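Local coordinates for oligopeptide-binding protein AppA (Bacillus subtilis, PDB 1XOC) that binds oligopeptides as the solute-receptor component of an ABC permease that can replace the Opp system in sporulation and genetic competence, at residues T289-E294 with V378-Q383; K334-L339 with K385-E390. All coordinates share one frame; numbering follows the deposited sequence.

Contact 1: residues T289-E294 with V378-Q383; sequences TALDRE and VVVQEQ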
loop_
_atom_site.group_PDB
_atom_site.type_symbol
_atom_site.label_atom_id
_atom_site.label_comp_id
_atom_site.label_asym_id
_atom_site.label_seq_id
_atom_site.Cartn_x
_atom_site.Cartn_y
_atom_site.Cartn_z
ATOM N N THR A 289 -22.720 -8.015 -8.176
ATOM C CA THR A 289 -23.454 -8.564 -9.318
ATOM C C THR A 289 -24.085 -7.455 -10.154
ATOM O O THR A 289 -24.315 -7.625 -11.349
ATOM C CB THR A 289 -24.548 -9.542 -8.825
ATOM O OG1 THR A 289 -23.932 -10.558 -8.041
ATOM C CG2 THR A 289 -25.292 -10.209 -9.973
ATOM N N ALA A 290 -24.367 -6.321 -9.517
ATOM C CA ALA A 290 -24.983 -5.174 -10.201
ATOM C C ALA A 290 -23.985 -4.348 -11.011
ATOM O O ALA A 290 -24.394 -3.466 -11.770
ATOM C CB ALA A 290 -25.648 -4.269 -9.190
ATOM N N LEU A 291 -22.695 -4.602 -10.815
ATOM C CA LEU A 291 -21.655 -3.796 -11.440
ATOM C C LEU A 291 -21.010 -4.502 -12.625
ATOM O O LEU A 291 -20.503 -5.624 -12.517
ATOM C CB LEU A 291 -20.607 -3.376 -10.423
ATOM C CG LEU A 291 -21.114 -2.510 -9.269
ATOM C CD1 LEU A 291 -20.083 -2.389 -8.157
ATOM C CD2 LEU A 291 -21.579 -1.130 -9.785
ATOM N N ASP A 292 -21.023 -3.814 -13.760
ATOM C CA ASP A 292 -20.472 -4.326 -14.996
ATOM C C ASP A 292 -18.980 -4.026 -14.989
ATOM O O ASP A 292 -18.514 -3.054 -15.595
ATOM C CB ASP A 292 -21.165 -3.676 -16.194
ATOM C CG ASP A 292 -20.791 -4.330 -17.518
ATOM O OD1 ASP A 292 -21.490 -4.050 -18.521
ATOM O OD2 ASP A 292 -19.793 -5.100 -17.552
ATOM N N ARG A 293 -18.228 -4.852 -14.277
ATOM C CA ARG A 293 -16.802 -4.590 -14.081
ATOM C C ARG A 293 -15.983 -4.657 -15.382
ATOM O O ARG A 293 -15.005 -3.937 -15.550
ATOM C CB ARG A 293 -16.238 -5.506 -12.990
ATOM C CG ARG A 293 -16.694 -5.111 -11.581
ATOM C CD ARG A 293 -16.173 -6.041 -10.529
ATOM N NE ARG A 293 -16.844 -7.309 -10.655
ATOM C CZ ARG A 293 -16.349 -8.485 -10.286
ATOM N NH1 ARG A 293 -15.134 -8.614 -9.755
ATOM N NH2 ARG A 293 -17.101 -9.554 -10.467
ATOM N N GLU A 294 -16.407 -5.480 -16.335
ATOM C CA GLU A 294 -15.723 -5.514 -17.635
ATOM C C GLU A 294 -15.911 -4.189 -18.375
ATOM O O GLU A 294 -14.977 -3.654 -18.978
ATOM C CB GLU A 294 -16.214 -6.699 -18.462
ATOM C CG GLU A 294 -16.115 -8.021 -17.708
ATOM C CD GLU A 294 -15.258 -9.016 -18.427
ATOM O OE1 GLU A 294 -15.824 -9.867 -19.153
ATOM O OE2 GLU A 294 -14.011 -8.915 -18.280
ATOM N N VAL A 378 -18.413 7.572 -10.426
ATOM C CA VAL A 378 -19.567 8.056 -11.203
ATOM C C VAL A 378 -20.241 6.878 -11.922
ATOM O O VAL A 378 -21.453 6.760 -11.944
ATOM C CB VAL A 378 -19.128 9.136 -12.196
ATOM C CG1 VAL A 378 -20.259 9.525 -13.071
ATOM C CG2 VAL A 378 -18.557 10.353 -11.422
ATOM N N VAL A 379 -19.453 5.946 -12.441
ATOM C CA VAL A 379 -20.020 4.783 -13.116
ATOM C C VAL A 379 -20.785 3.874 -12.133
ATOM O O VAL A 379 -21.873 3.383 -12.438
ATOM C CB VAL A 379 -18.926 3.979 -13.859
ATOM C CG1 VAL A 379 -19.502 2.666 -14.385
ATOM C CG2 VAL A 379 -18.333 4.775 -15.027
ATOM N N VAL A 380 -20.224 3.670 -10.955
ATOM C CA VAL A 380 -20.913 2.939 -9.897
ATOM C C VAL A 380 -22.222 3.644 -9.523
ATOM O O VAL A 380 -23.274 3.003 -9.369
ATOM C CB VAL A 380 -20.002 2.737 -8.659
ATOM C CG1 VAL A 380 -20.784 2.109 -7.506
ATOM C CG2 VAL A 380 -18.785 1.878 -9.024
ATOM N N GLN A 381 -22.192 4.964 -9.375
ATOM C CA GLN A 381 -23.439 5.704 -9.100
ATOM C C GLN A 381 -24.485 5.445 -10.148
ATOM O O GLN A 381 -25.659 5.272 -9.825
ATOM C CB GLN A 381 -23.135 7.187 -9.014
ATOM C CG GLN A 381 -24.287 8.108 -8.893
ATOM C CD GLN A 381 -23.792 9.520 -8.958
ATOM O OE1 GLN A 381 -23.295 9.971 -10.001
ATOM N NE2 GLN A 381 -23.899 10.236 -7.831
ATOM N N GLU A 382 -24.081 5.442 -11.413
ATOM C CA GLU A 382 -25.041 5.257 -12.499
ATOM C C GLU A 382 -25.573 3.822 -12.548
ATOM O O GLU A 382 -26.777 3.622 -12.707
ATOM C CB GLU A 382 -24.446 5.708 -13.848
ATOM C CG GLU A 382 -24.266 7.246 -13.901
ATOM C CD GLU A 382 -23.432 7.796 -15.096
ATOM O OE1 GLU A 382 -22.790 6.988 -15.824
ATOM O OE2 GLU A 382 -23.407 9.051 -15.291
ATOM N N GLN A 383 -24.680 2.839 -12.421
ATOM C CA GLN A 383 -25.066 1.427 -12.483
ATOM C C GLN A 383 -25.945 1.009 -11.303
ATOM O O GLN A 383 -26.915 0.271 -11.486
ATOM C CB GLN A 383 -23.837 0.503 -12.645
ATOM C CG GLN A 383 -23.161 0.659 -14.022
ATOM C CD GLN A 383 -21.961 -0.236 -14.244
ATOM O OE1 GLN A 383 -21.245 -0.135 -15.264
ATOM N NE2 GLN A 383 -21.699 -1.077 -13.301
HETATM O O HOH W 1 -26.852 -2.272 -12.261
#

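Contact 2: residues K334-L339 with K385-E390; sequences KAKQML and KKIGIE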
loop_
_atom_site.group_PDB
_atom_site.type_symbol
_atom_site.label_atom_id
_atom_site.label_comp_id
_atom_site.label_asym_id
_atom_site.label_seq_id
_atom_site.Cartn_x
_atom_site.Cartn_y
_atom_site.Cartn_z
ATOM N N LYS A 334 -30.514 -10.404 -11.751
ATOM C CA LYS A 334 -30.156 -11.225 -10.611
ATOM C C LYS A 334 -29.876 -10.361 -9.386
ATOM O O LYS A 334 -30.275 -10.724 -8.289
ATOM C CB LYS A 334 -28.952 -12.115 -10.911
ATOM C CG LYS A 334 -28.711 -13.161 -9.846
ATOM C CD LYS A 334 -27.519 -14.004 -10.187
ATOM C CE LYS A 334 -27.198 -14.952 -9.065
ATOM N NZ LYS A 334 -28.369 -15.822 -8.804
ATOM N N ALA A 335 -29.160 -9.242 -9.554
ATOM C CA ALA A 335 -28.910 -8.340 -8.426
ATOM C C ALA A 335 -30.205 -7.826 -7.796
ATOM O O ALA A 335 -30.316 -7.740 -6.579
ATOM C CB ALA A 335 -28.062 -7.175 -8.862
ATOM N N LYS A 336 -31.162 -7.462 -8.645
ATOM C CA LYS A 336 -32.491 -7.016 -8.209
ATOM C C LYS A 336 -33.173 -8.080 -7.358
ATOM O O LYS A 336 -33.737 -7.782 -6.298
ATOM C CB LYS A 336 -33.375 -6.677 -9.415
ATOM C CG LYS A 336 -32.996 -5.391 -10.119
ATOM C CD LYS A 336 -33.876 -5.125 -11.326
ATOM C CE LYS A 336 -33.501 -3.819 -12.013
ATOM N NZ LYS A 336 -34.288 -3.528 -13.236
ATOM N N GLN A 337 -33.106 -9.320 -7.836
ATOM C CA GLN A 337 -33.737 -10.460 -7.169
ATOM C C GLN A 337 -33.064 -10.743 -5.836
ATOM O O GLN A 337 -33.722 -10.949 -4.829
ATOM C CB GLN A 337 -33.674 -11.690 -8.082
ATOM C CG GLN A 337 -34.244 -12.990 -7.513
ATOM C CD GLN A 337 -35.703 -12.908 -7.110
ATOM O OE1 GLN A 337 -36.472 -12.116 -7.663
ATOM N NE2 GLN A 337 -36.107 -13.758 -6.156
ATOM N N MET A 338 -31.733 -10.731 -5.836
ATOM C CA MET A 338 -30.964 -10.940 -4.611
ATOM C C MET A 338 -31.297 -9.896 -3.548
ATOM O O MET A 338 -31.422 -10.228 -2.373
ATOM C CB MET A 338 -29.461 -10.914 -4.908
ATOM C CG MET A 338 -28.971 -12.113 -5.693
ATOM S SD MET A 338 -27.297 -11.834 -6.297
ATOM C CE MET A 338 -26.373 -12.159 -4.816
ATOM N N LEU A 339 -31.445 -8.636 -3.958
ATOM C CA LEU A 339 -31.786 -7.566 -3.024
ATOM C C LEU A 339 -33.205 -7.729 -2.473
ATOM O O LEU A 339 -33.446 -7.473 -1.293
ATOM C CB LEU A 339 -31.622 -6.198 -3.680
ATOM C CG LEU A 339 -30.159 -5.810 -3.880
ATOM C CD1 LEU A 339 -30.052 -4.654 -4.830
ATOM C CD2 LEU A 339 -29.511 -5.479 -2.549
ATOM N N LYS A 385 -27.871 3.049 -9.587
ATOM C CA LYS A 385 -29.141 3.766 -9.718
ATOM C C LYS A 385 -30.186 2.884 -10.412
ATOM O O LYS A 385 -31.350 2.854 -10.015
ATOM C CB LYS A 385 -28.951 5.074 -10.494
ATOM C CG LYS A 385 -30.186 5.996 -10.492
ATOM C CD LYS A 385 -29.859 7.386 -11.068
ATOM C CE LYS A 385 -31.029 8.331 -10.862
ATOM N NZ LYS A 385 -30.902 9.640 -11.577
ATOM N N LYS A 386 -29.750 2.140 -11.421
ATOM C CA LYS A 386 -30.606 1.243 -12.199
ATOM C C LYS A 386 -31.304 0.160 -11.377
ATOM O O LYS A 386 -32.326 -0.364 -11.807
ATOM C CB LYS A 386 -29.796 0.540 -13.297
ATOM C CG LYS A 386 -29.162 1.450 -14.360
ATOM C CD LYS A 386 -28.362 0.592 -15.338
ATOM C CE LYS A 386 -27.387 1.380 -16.199
ATOM N NZ LYS A 386 -26.142 0.550 -16.429
ATOM N N ILE A 387 -30.748 -0.202 -10.228
ATOM C CA ILE A 387 -31.401 -1.156 -9.335
ATOM C C ILE A 387 -31.937 -0.508 -8.043
ATOM O O ILE A 387 -32.223 -1.192 -7.064
ATOM C CB ILE A 387 -30.509 -2.378 -9.038
ATOM C CG1 ILE A 387 -29.281 -1.990 -8.228
ATOM C CG2 ILE A 387 -30.116 -3.070 -10.339
ATOM C CD1 ILE A 387 -28.528 -3.175 -7.716
ATOM N N GLY A 388 -32.095 0.807 -8.059
ATOM C CA GLY A 388 -32.745 1.523 -6.966
ATOM C C GLY A 388 -31.875 1.810 -5.764
ATOM O O GLY A 388 -32.371 1.939 -4.646
ATOM N N ILE A 389 -30.569 1.925 -5.993
ATOM C CA ILE A 389 -29.639 2.294 -4.944
ATOM C C ILE A 389 -29.079 3.686 -5.248
ATOM O O ILE A 389 -28.588 3.932 -6.351
ATOM C CB ILE A 389 -28.513 1.270 -4.857
ATOM C CG1 ILE A 389 -29.088 -0.052 -4.325
ATOM C CG2 ILE A 389 -27.386 1.792 -3.968
ATOM C CD1 ILE A 389 -28.082 -1.185 -4.207
ATOM N N GLU A 390 -29.157 4.573 -4.259
ATOM C CA GLU A 390 -28.766 5.973 -4.388
ATOM C C GLU A 390 -27.360 6.185 -3.825
ATOM O O GLU A 390 -27.102 5.954 -2.644
ATOM C CB GLU A 390 -29.774 6.863 -3.644
ATOM C CG GLU A 390 -29.434 8.348 -3.618
ATOM C CD GLU A 390 -30.505 9.200 -2.964
ATOM O OE1 GLU A 390 -30.782 9.052 -1.751
ATOM O OE2 GLU A 390 -31.082 10.045 -3.670
#

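Contact 1: residues T289-E294 with V378-Q383
Leu291 lays its CD2 methyl over the base of the Gln383 side chain, 4.0 Å from Gln383 CB, while the same methyl meets Val380 CG1 at 4.0 Å. It therefore rests against two residues of helix 371-385 that are three apart in sequence, nearly one turn. In Leu291, CG lies anti to the carbonyl carbon (chi1 -61°), and the end of the side chain comes nearer the helix than its base does. Val380 presents both of its methyl groups to it, with CG1 slightly the nearer.

Gln383 reaches the other way. Its chain is extended beyond CG (chi2 -179°), and this carries the terminal amide past Leu291 and places it beside the backbone at Asp292. Asp292 CB packs against this group, 4.0 Å from Gln383 CD, whereas the carboxylate reaches forward along its own chain, where OD2 accepts a hydrogen bond from Ser295 N and so caps the first turn of helix 293-300. Asp292 is also the centre of an inverse gamma turn, closed by a weak bond from Arg293 N to Leu291 O just as that helix begins.

A water completes the junction, donating to Ala290 O at 2.8 Å and to Gln383 O at 2.7 Å. It thus links two backbone carbonyls, neither of which could donate to the other.

The contact joins the linker between helices 281-289 and 293-300 to one side of helix 371-385. Leu384 of that helix also touches Ala290 and Leu291, Thr484 of strand 483-496 packs against Leu291, and Ala335 of helix 332-341 lies against Ala290.

Contact 2: residues K334-L339 with K385-E390
Ile387 and Leu339 meet methyl to methyl, CD1 to CD1 at 3.6 Å, their side chains crossing at about a right angle. The same Ile387 methyl lies 4.2 Å from Ala335 CB, so it sits over two residues one helical turn apart. Leu339 CD1 also touches Ile389 CD1 at 4.0 Å. Ile387 CG1 stands between the backbone N and the carbonyl carbon (chi1 67°), which directs CD1 to this apolar group and leaves CG2 for the lysine beside it. An alanine here would probably open a gap beside Leu339 and Ala335 and leave Lys336 without the CG2 methyl it lies against.

The aliphatic part of a charged side chain makes the second kind of contact: Lys336 runs extended across Ile387, its CG 3.7 Å from Ile387 CG2, and its CE nears Lys386 O. Its NZ forms a salt bridge with Glu332.

A Schellman motif ends helix 371-385, Ile389 N bonding to Leu384 O and Gly388 N to Lys385 O, with Gly388 at positive phi. Ile387 and Ile389, before and after the glycine, both point toward helix 332-341, and Ile389 also packs on Leu287 of helix 281-289 and Phe360 and Phe362 of strand 358-367.

Contact 1 uses the later half of helix 371-385, and contact 2 the end of that helix and the loop after it. They adjoin directly, since Ala290 CB lies 3.4 Å from Ile387 CD1 and 3.8 Å from Ala335 CB. Each is mostly buried, but contact 2 has an exposed lysine margin, whereas the residues touching in contact 1 are buried apart from the partly exposed Asp292. Their chemistry differs accordingly. Contact 1 combines a small apolar patch with polar backbone groups, a carbonyl of the linker facing the helix across a water; contact 2 is built from aliphatic groups packed on helix 332-341.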